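Local coordinates for protein lysyl-trna-dependent l-ysyl-phosphatidylgycerol synthase (Bacillus licheniformis, PDB 4V36) that probably transfers lysine from lysyl-tRNA to phosphatidylglycerol, making the lysyl-lipid associated with bacterial resistance, at residues Phe42-Ser45 with Ala50-Gln53; Phe113-Glu118 with Ser287-Phe292; Tyr243-Gly248 with Thr254-Gly259. All blocks are in the same frame, centred on the assembly; numbering follows the deposited sequence.

Contact 1. Residues Phe42-Ser45 with Ala50-Gln53; sequences FFYS and ALIQ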
loop_
_atom_site.group_PDB
_atom_site.type_symbol
_atom_site.label_atom_id
_atom_site.label_comp_id
_atom_site.label_asym_id
_atom_site.label_seq_id
_atom_site.Cartn_x
_atom_site.Cartn_y
_atom_site.Cartn_z
ATOM N N PHE A 42 -12.548 12.508 2.489
ATOM C CA PHE A 42 -11.666 12.965 3.555
ATOM C C PHE A 42 -12.448 13.534 4.732
ATOM O O PHE A 42 -13.498 14.152 4.554
ATOM C CB PHE A 42 -10.687 14.016 3.026
ATOM C CG PHE A 42 -9.727 13.490 1.997
ATOM C CD1 PHE A 42 -9.402 12.144 1.955
ATOM C CD2 PHE A 42 -9.148 14.342 1.072
ATOM C CE1 PHE A 42 -8.520 11.659 1.009
ATOM C CE2 PHE A 42 -8.265 13.864 0.125
ATOM C CZ PHE A 42 -7.952 12.519 0.093
ATOM N N PHE A 43 -11.930 13.318 5.936
ATOM C CA PHE A 43 -12.519 13.893 7.139
ATOM C C PHE A 43 -11.442 14.565 7.981
ATOM O O PHE A 43 -10.703 13.899 8.706
ATOM C CB PHE A 43 -13.242 12.822 7.959
ATOM C CG PHE A 43 -13.980 13.366 9.152
ATOM C CD1 PHE A 43 -15.290 13.799 9.034
ATOM C CD2 PHE A 43 -13.363 13.447 10.391
ATOM C CE1 PHE A 43 -15.971 14.301 10.128
ATOM C CE2 PHE A 43 -14.039 13.949 11.488
ATOM C CZ PHE A 43 -15.345 14.376 11.356
ATOM N N TYR A 44 -11.352 15.885 7.875
ATOM C CA TYR A 44 -10.390 16.645 8.664
ATOM C C TYR A 44 -10.964 16.970 10.035
ATOM O O TYR A 44 -12.148 17.285 10.162
ATOM C CB TYR A 44 -9.992 17.932 7.939
ATOM C CG TYR A 44 -9.172 17.702 6.690
ATOM C CD1 TYR A 44 -7.787 17.631 6.750
ATOM C CD2 TYR A 44 -9.781 17.559 5.451
ATOM C CE1 TYR A 44 -7.032 17.421 5.610
ATOM C CE2 TYR A 44 -9.035 17.348 4.306
ATOM C CZ TYR A 44 -7.660 17.279 4.392
ATOM O OH TYR A 44 -6.913 17.072 3.256
ATOM N N SER A 45 -10.124 16.886 11.059
ATOM C CA SER A 45 -10.543 17.210 12.415
ATOM C C SER A 45 -10.746 18.713 12.563
ATOM O O SER A 45 -10.224 19.498 11.772
ATOM C CB SER A 45 -9.517 16.710 13.432
ATOM O OG SER A 45 -8.240 17.273 13.188
ATOM N N ALA A 50 -5.311 16.607 12.003
ATOM C CA ALA A 50 -5.475 15.184 11.724
ATOM C C ALA A 50 -6.463 14.932 10.588
ATOM O O ALA A 50 -7.331 15.762 10.311
ATOM C CB ALA A 50 -5.917 14.454 12.979
ATOM N N LEU A 51 -6.331 13.779 9.937
ATOM C CA LEU A 51 -7.154 13.458 8.775
ATOM C C LEU A 51 -7.507 11.975 8.686
ATOM O O LEU A 51 -6.651 11.108 8.862
ATOM C CB LEU A 51 -6.438 13.890 7.494
ATOM C CG LEU A 51 -7.065 13.432 6.176
ATOM C CD1 LEU A 51 -8.437 14.060 5.984
ATOM C CD2 LEU A 51 -6.153 13.759 5.007
ATOM N N ILE A 52 -8.774 11.694 8.403
ATOM C CA ILE A 52 -9.232 10.328 8.182
ATOM C C ILE A 52 -9.728 10.142 6.750
ATOM O O ILE A 52 -10.633 10.845 6.299
ATOM C CB ILE A 52 -10.353 9.939 9.165
ATOM C CG1 ILE A 52 -9.770 9.649 10.548
ATOM C CG2 ILE A 52 -11.115 8.723 8.656
ATOM C CD1 ILE A 52 -10.792 9.151 11.548
ATOM N N GLN A 53 -9.120 9.199 6.038
ATOM C CA GLN A 53 -9.551 8.860 4.686
ATOM C C GLN A 53 -10.430 7.616 4.727
ATOM O O GLN A 53 -10.118 6.655 5.429
ATOM C CB GLN A 53 -8.346 8.634 3.774
ATOM C CG GLN A 53 -7.342 9.771 3.786
ATOM C CD GLN A 53 -6.171 9.525 2.856
ATOM O OE1 GLN A 53 -6.255 8.716 1.930
ATOM N NE2 GLN A 53 -5.067 10.224 3.099
#
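Ser45 OG is approached by two backbone N-H groups: Ala50 N donates to it at 3.2 Å in a bent bond, and Gly48 N of the turn adds a weak one. The hydroxyl gets there because OG sits between the backbone N and the carbonyl carbon (chi1 58°). Ser45 N in turn gives a nearly straight bond to Ala50 O (3.1 Å, 170° at the hydrogen). Two residues along, Phe43 and Ile52 form a hydrogen-bonded antiparallel pair, with Phe43 N 2.8 Å from Ile52 O and Ile52 N 2.9 Å from Phe43 O. Tyr44 with Leu51 and Phe42 with Gln53 are the non-hydrogen-bonded pairs, and their side chains share one face of the sheet. There Leu51 CD1 stands over the Tyr44 ring, 3.5 Å from its centroid and 3° off the normal, a well-centred CH-pi contact. The same methyl also touches Phe42 CB at 3.7 Å. Phe42 and Gln53 run side by side, Phe42 CE1 lying 3.6 Å from Gln53 CG. Helix 16-25 packs on this face through Leu19 and Phe22, whereas Val77 of helix 74-87 meets Ile52 on the other. The register and the five-residue connection 45-49 define a beta hairpin, here at one border of the mixed sheet.

Contact 2. Residues Phe113-Glu118 with Ser287-Phe292; sequences FKLGEE and SYMYSF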
loop_
_atom_site.group_PDB
_atom_site.type_symbol
_atom_site.label_atom_id
_atom_site.label_comp_id
_atom_site.label_asym_id
_atom_site.label_seq_id
_atom_site.Cartn_x
_atom_site.Cartn_y
_atom_site.Cartn_z
ATOM N N PHE A 113 -8.259 -7.812 14.190
ATOM C CA PHE A 113 -7.970 -9.022 13.437
ATOM C C PHE A 113 -6.755 -8.798 12.544
ATOM O O PHE A 113 -6.745 -7.883 11.722
ATOM C CB PHE A 113 -9.186 -9.436 12.605
ATOM C CG PHE A 113 -8.918 -10.568 11.658
ATOM C CD1 PHE A 113 -8.873 -11.874 12.117
ATOM C CD2 PHE A 113 -8.719 -10.329 10.308
ATOM C CE1 PHE A 113 -8.630 -12.920 11.248
ATOM C CE2 PHE A 113 -8.474 -11.370 9.434
ATOM C CZ PHE A 113 -8.429 -12.667 9.906
ATOM N N LYS A 114 -5.734 -9.633 12.706
ATOM C CA LYS A 114 -4.489 -9.460 11.962
ATOM C C LYS A 114 -4.656 -9.853 10.498
ATOM O O LYS A 114 -4.939 -11.007 10.181
ATOM C CB LYS A 114 -3.361 -10.272 12.603
ATOM C CG LYS A 114 -1.970 -9.815 12.194
ATOM C CD LYS A 114 -0.900 -10.400 13.102
ATOM C CE LYS A 114 0.464 -9.789 12.814
ATOM N NZ LYS A 114 1.519 -10.331 13.710
ATOM N N LEU A 115 -4.473 -8.877 9.613
ATOM C CA LEU A 115 -4.659 -9.075 8.179
ATOM C C LEU A 115 -3.415 -9.661 7.519
ATOM O O LEU A 115 -3.504 -10.406 6.544
ATOM C CB LEU A 115 -5.020 -7.747 7.509
ATOM C CG LEU A 115 -6.281 -7.049 8.022
ATOM C CD1 LEU A 115 -6.254 -5.577 7.656
ATOM C CD2 LEU A 115 -7.522 -7.718 7.458
ATOM N N GLY A 116 -2.254 -9.309 8.058
ATOM C CA GLY A 116 -0.988 -9.728 7.491
ATOM C C GLY A 116 0.142 -8.889 8.052
ATOM O O GLY A 116 -0.050 -8.149 9.017
ATOM N N GLU A 117 1.320 -9.000 7.450
ATOM C CA GLU A 117 2.478 -8.244 7.908
ATOM C C GLU A 117 3.207 -7.590 6.742
ATOM O O GLU A 117 3.339 -8.181 5.670
ATOM C CB GLU A 117 3.436 -9.151 8.686
ATOM C CG GLU A 117 2.906 -9.597 10.041
ATOM C CD GLU A 117 3.781 -10.648 10.700
ATOM O OE1 GLU A 117 4.093 -11.664 10.044
ATOM O OE2 GLU A 117 4.151 -10.459 11.878
ATOM N N GLU A 118 3.669 -6.362 6.957
ATOM C CA GLU A 118 4.452 -5.652 5.955
ATOM C C GLU A 118 5.926 -6.019 6.066
ATOM O O GLU A 118 6.496 -6.014 7.156
ATOM C CB GLU A 118 4.278 -4.138 6.103
ATOM C CG GLU A 118 2.919 -3.616 5.673
ATOM C CD GLU A 118 2.816 -2.108 5.785
ATOM O OE1 GLU A 118 3.642 -1.506 6.504
ATOM O OE2 GLU A 118 1.911 -1.524 5.153
ATOM N N SER A 287 -5.438 -12.042 -2.634
ATOM C CA SER A 287 -5.258 -11.480 -3.969
ATOM C C SER A 287 -5.370 -9.961 -3.927
ATOM O O SER A 287 -4.676 -9.254 -4.655
ATOM C CB SER A 287 -6.295 -12.042 -4.947
ATOM O OG SER A 287 -6.270 -11.338 -6.177
ATOM N N TYR A 288 -6.251 -9.472 -3.061
ATOM C CA TYR A 288 -6.601 -8.058 -3.021
ATOM C C TYR A 288 -5.812 -7.281 -1.972
ATOM O O TYR A 288 -5.819 -6.051 -1.969
ATOM C CB TYR A 288 -8.102 -7.896 -2.754
ATOM C CG TYR A 288 -8.994 -8.390 -3.874
ATOM C CD1 TYR A 288 -9.208 -9.749 -4.071
ATOM C CD2 TYR A 288 -9.632 -7.496 -4.725
ATOM C CE1 TYR A 288 -10.023 -10.203 -5.091
ATOM C CE2 TYR A 288 -10.450 -7.942 -5.746
ATOM C CZ TYR A 288 -10.640 -9.295 -5.924
ATOM O OH TYR A 288 -11.453 -9.742 -6.940
ATOM N N MET A 289 -5.135 -7.996 -1.080
ATOM C CA MET A 289 -4.461 -7.347 0.039
ATOM C C MET A 289 -2.941 -7.461 -0.026
ATOM O O MET A 289 -2.229 -6.744 0.678
ATOM C CB MET A 289 -4.958 -7.928 1.362
ATOM C CG MET A 289 -6.463 -7.862 1.550
ATOM S SD MET A 289 -6.942 -8.005 3.283
ATOM C CE MET A 289 -5.806 -9.267 3.854
ATOM N N TYR A 290 -2.442 -8.357 -0.870
ATOM C CA TYR A 290 -1.009 -8.610 -0.936
ATOM C C TYR A 290 -0.436 -8.263 -2.306
ATOM O O TYR A 290 -0.642 -8.986 -3.281
ATOM C CB TYR A 290 -0.721 -10.068 -0.585
ATOM C CG TYR A 290 -1.492 -10.542 0.625
ATOM C CD1 TYR A 290 -1.224 -10.029 1.887
ATOM C CD2 TYR A 290 -2.492 -11.498 0.506
ATOM C CE1 TYR A 290 -1.928 -10.454 2.997
ATOM C CE2 TYR A 290 -3.201 -11.933 1.611
ATOM C CZ TYR A 290 -2.915 -11.408 2.854
ATOM O OH TYR A 290 -3.618 -11.836 3.957
ATOM N N SER A 291 0.290 -7.151 -2.365
ATOM C CA SER A 291 0.831 -6.645 -3.621
ATOM C C SER A 291 2.034 -7.451 -4.106
ATOM O O SER A 291 2.610 -8.240 -3.355
ATOM C CB SER A 291 1.219 -5.172 -3.471
ATOM O OG SER A 291 2.100 -4.988 -2.377
ATOM N N PHE A 292 2.394 -7.239 -5.371
ATOM C CA PHE A 292 3.536 -7.897 -6.010
ATOM C C PHE A 292 3.393 -9.416 -6.021
ATOM O O PHE A 292 3.120 -10.012 -7.063
ATOM C CB PHE A 292 4.842 -7.492 -5.322
ATOM C CG PHE A 292 4.907 -6.035 -4.971
ATOM C CD1 PHE A 292 4.869 -5.069 -5.962
ATOM C CD2 PHE A 292 5.002 -5.631 -3.650
ATOM C CE1 PHE A 292 4.923 -3.727 -5.642
ATOM C CE2 PHE A 292 5.058 -4.290 -3.326
ATOM C CZ PHE A 292 5.018 -3.338 -4.322
#
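The Tyr290 ring carries Met289 CB over the centre of one face, 4.1 Å above the plane, and meets Leu115 O at its edge, in plane. Leu115 belongs to a classic beta bulge: Leu115 and Gly116 of strand 111-122 both lie opposite Lys309 of the neighbouring strand 305-313. The geometry thus identifies an irregular point in a central strand, met by the loop between helices 276-285 and 296-300. Tyr290 OH donates to Leu115 O at 3.0 Å, and the C=O...donor angle of 171° places the hydroxyl almost straight beyond the carbonyl oxygen. All three touching residues are buried, so the phenol supplies a polar partner to the carbonyl while the methionine adds apolar packing beside it. Tyr95 of strand 91-97 touches both Leu115 and Met289, and Met323 of helix 319-330 also packs on Leu115. The Tyr290 side chain lies about 9 Å from the bound lysine amide, too far to touch the ligand itself. Both touching residues of the loop converge on the one peptide group, since Met289 bends at chi3 (-40°) and thereby carries CE to 3.7 Å from the same Leu115 O. That methyl also packs against the side chain of the bulge residue, with Met289 CE 4.0 Å from Leu115 CB.

Contact 3. Residues Tyr243-Gly248 with Thr254-Gly259; sequences YLFQWG and TAFNMG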
loop_
_atom_site.group_PDB
_atom_site.type_symbol
_atom_site.label_atom_id
_atom_site.label_comp_id
_atom_site.label_asym_id
_atom_site.label_seq_id
_atom_site.Cartn_x
_atom_site.Cartn_y
_atom_site.Cartn_z
ATOM N N TYR A 243 17.560 -3.425 -7.568
ATOM C CA TYR A 243 17.882 -2.095 -8.078
ATOM C C TYR A 243 17.297 -1.006 -7.184
ATOM O O TYR A 243 17.933 0.022 -6.950
ATOM C CB TYR A 243 17.373 -1.922 -9.510
ATOM C CG TYR A 243 18.204 -2.628 -10.558
ATOM C CD1 TYR A 243 19.535 -2.287 -10.760
ATOM C CD2 TYR A 243 17.654 -3.620 -11.359
ATOM C CE1 TYR A 243 20.299 -2.924 -11.719
ATOM C CE2 TYR A 243 18.410 -4.263 -12.322
ATOM C CZ TYR A 243 19.731 -3.910 -12.498
ATOM O OH TYR A 243 20.485 -4.548 -13.456
ATOM N N LEU A 244 16.085 -1.236 -6.688
ATOM C CA LEU A 244 15.426 -0.288 -5.794
ATOM C C LEU A 244 16.188 -0.126 -4.485
ATOM O O LEU A 244 16.387 0.991 -4.010
ATOM C CB LEU A 244 13.991 -0.727 -5.503
ATOM C CG LEU A 244 12.924 -0.327 -6.522
ATOM C CD1 LEU A 244 11.576 -0.922 -6.148
ATOM C CD2 LEU A 244 12.834 1.185 -6.624
ATOM N N PHE A 245 16.609 -1.247 -3.906
ATOM C CA PHE A 245 17.332 -1.225 -2.637
ATOM C C PHE A 245 18.699 -0.565 -2.797
ATOM O O PHE A 245 19.188 0.098 -1.883
ATOM C CB PHE A 245 17.494 -2.640 -2.078
ATOM C CG PHE A 245 16.196 -3.296 -1.689
ATOM C CD1 PHE A 245 15.024 -2.560 -1.606
ATOM C CD2 PHE A 245 16.149 -4.651 -1.405
ATOM C CE1 PHE A 245 13.833 -3.164 -1.252
ATOM C CE2 PHE A 245 14.961 -5.260 -1.050
ATOM C CZ PHE A 245 13.802 -4.515 -0.971
ATOM N N GLN A 246 19.310 -0.751 -3.963
ATOM C CA GLN A 246 20.586 -0.113 -4.267
ATOM C C GLN A 246 20.425 1.399 -4.350
ATOM O O GLN A 246 21.229 2.153 -3.802
ATOM C CB GLN A 246 21.161 -0.650 -5.578
ATOM C CG GLN A 246 22.426 0.061 -6.031
ATOM C CD GLN A 246 22.931 -0.440 -7.369
ATOM O OE1 GLN A 246 22.289 -1.264 -8.020
ATOM N NE2 GLN A 246 24.088 0.058 -7.790
ATOM N N TRP A 247 19.375 1.833 -5.039
ATOM C CA TRP A 247 19.088 3.252 -5.197
ATOM C C TRP A 247 18.701 3.893 -3.867
ATOM O O TRP A 247 19.132 5.002 -3.556
ATOM C CB TRP A 247 17.974 3.456 -6.226
ATOM C CG TRP A 247 17.578 4.887 -6.413
ATOM C CD1 TRP A 247 18.145 5.790 -7.266
ATOM C CD2 TRP A 247 16.524 5.580 -5.736
ATOM N NE1 TRP A 247 17.508 7.003 -7.159
ATOM C CE2 TRP A 247 16.510 6.901 -6.227
ATOM C CE3 TRP A 247 15.590 5.212 -4.762
ATOM C CZ2 TRP A 247 15.600 7.854 -5.776
ATOM C CZ3 TRP A 247 14.689 6.160 -4.316
ATOM C CH2 TRP A 247 14.700 7.465 -4.823
ATOM N N GLY A 248 17.887 3.185 -3.088
ATOM C CA GLY A 248 17.439 3.678 -1.799
ATOM C C GLY A 248 18.580 3.859 -0.816
ATOM O O GLY A 248 18.629 4.845 -0.080
ATOM N N THR A 254 16.899 4.383 4.992
ATOM C CA THR A 254 17.270 3.337 5.939
ATOM C C THR A 254 16.482 2.048 5.717
ATOM O O THR A 254 17.030 0.950 5.822
ATOM C CB THR A 254 17.059 3.807 7.395
ATOM O OG1 THR A 254 17.760 5.039 7.609
ATOM C CG2 THR A 254 17.570 2.764 8.377
ATOM N N ALA A 255 15.197 2.182 5.404
ATOM C CA ALA A 255 14.328 1.018 5.270
ATOM C C ALA A 255 13.462 1.078 4.015
ATOM O O ALA A 255 13.251 2.145 3.440
ATOM C CB ALA A 255 13.450 0.876 6.505
ATOM N N PHE A 256 12.964 -0.083 3.599
ATOM C CA PHE A 256 12.054 -0.166 2.463
ATOM C C PHE A 256 10.846 -1.030 2.809
ATOM O O PHE A 256 10.988 -2.122 3.357
ATOM C CB PHE A 256 12.767 -0.729 1.232
ATOM C CG PHE A 256 11.994 -0.561 -0.048
ATOM C CD1 PHE A 256 11.012 -1.471 -0.409
ATOM C CD2 PHE A 256 12.250 0.507 -0.890
ATOM C CE1 PHE A 256 10.300 -1.315 -1.584
ATOM C CE2 PHE A 256 11.542 0.669 -2.067
ATOM C CZ PHE A 256 10.565 -0.244 -2.414
ATOM N N ASN A 257 9.658 -0.531 2.486
ATOM C CA ASN A 257 8.427 -1.276 2.718
ATOM C C ASN A 257 8.032 -2.049 1.465
ATOM O O ASN A 257 7.645 -1.457 0.461
ATOM C CB ASN A 257 7.304 -0.327 3.144
ATOM C CG ASN A 257 6.108 -1.054 3.735
ATOM O OD1 ASN A 257 5.864 -2.225 3.443
ATOM N ND2 ASN A 257 5.350 -0.354 4.571
ATOM N N MET A 258 8.133 -3.372 1.526
ATOM C CA MET A 258 7.809 -4.210 0.376
ATOM C C MET A 258 6.317 -4.516 0.290
ATOM O O MET A 258 5.885 -5.310 -0.545
ATOM C CB MET A 258 8.599 -5.519 0.426
ATOM C CG MET A 258 10.099 -5.347 0.298
ATOM S SD MET A 258 10.934 -6.926 0.069
ATOM C CE MET A 258 10.212 -7.466 -1.477
ATOM N N GLY A 259 5.531 -3.888 1.158
ATOM C CA GLY A 259 4.098 -4.111 1.170
ATOM C C GLY A 259 3.708 -5.257 2.081
ATOM O O GLY A 259 4.566 -5.940 2.641
#
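Helix 236-251 and strand 255-261 are the last two elements of a beta-alpha-beta unit that begins with strand 220-228, and this contact packs the helix onto the strand that follows it. The N-to-C directions of their short segments are 151° apart, roughly antiparallel, with axes 9.4 Å apart at closest approach. The main evidence for close packing is an edge-to-face pair: Phe245 presents its edge to one face of the Phe256 ring, with centroids 5.1 Å apart and planes at 64°. Phe245 CE1 makes the touch, reaching 3.4 Å from Phe256 CD1. Phe256 points toward the helix from its CB, and a chi1 of -167° turns the ring so that Phe245 CE1 meets its face while Leu244 CD1 lies 3.9 Å from Phe256 CZ. Met258 SD lies in the plane of the Phe245 ring, 3.9 Å from Phe245 CZ, a Met-aromatic contact at the edge. Val121 of strand 111-122 touches both Phe245 and Met258, while Ile223 of strand 220-228 touches Leu244 and Phe256. Rings, an isobutyl methyl and a thioether meet across the two segments, all from buried residues, which implies that helix and strand are joined here by hydrophobic and weakly polar aromatic packing.

In the fold
All three contacts reach one mixed sheet. Contact 1 lies at its border, on strands 41-44 and 50-57, while contacts 2 and 3 use the adjacent strands 111-122 and 255-261 further inside. Centres of contacts 1 and 2 are 24 Å apart, and those of contacts 1 and 3, 29 Å. Contacts 2 and 3 are 19 Å apart between centres but touch: Glu118 OE1 and Asn257 ND2 are 2.8 Å apart, a probable hydrogen bond. In sequence, contact 1 closes first, and contact 3 then falls between the two segments of contact 2. Distant parts of the chain thus meet near the sheet's middle, close to the lysine amide pocket.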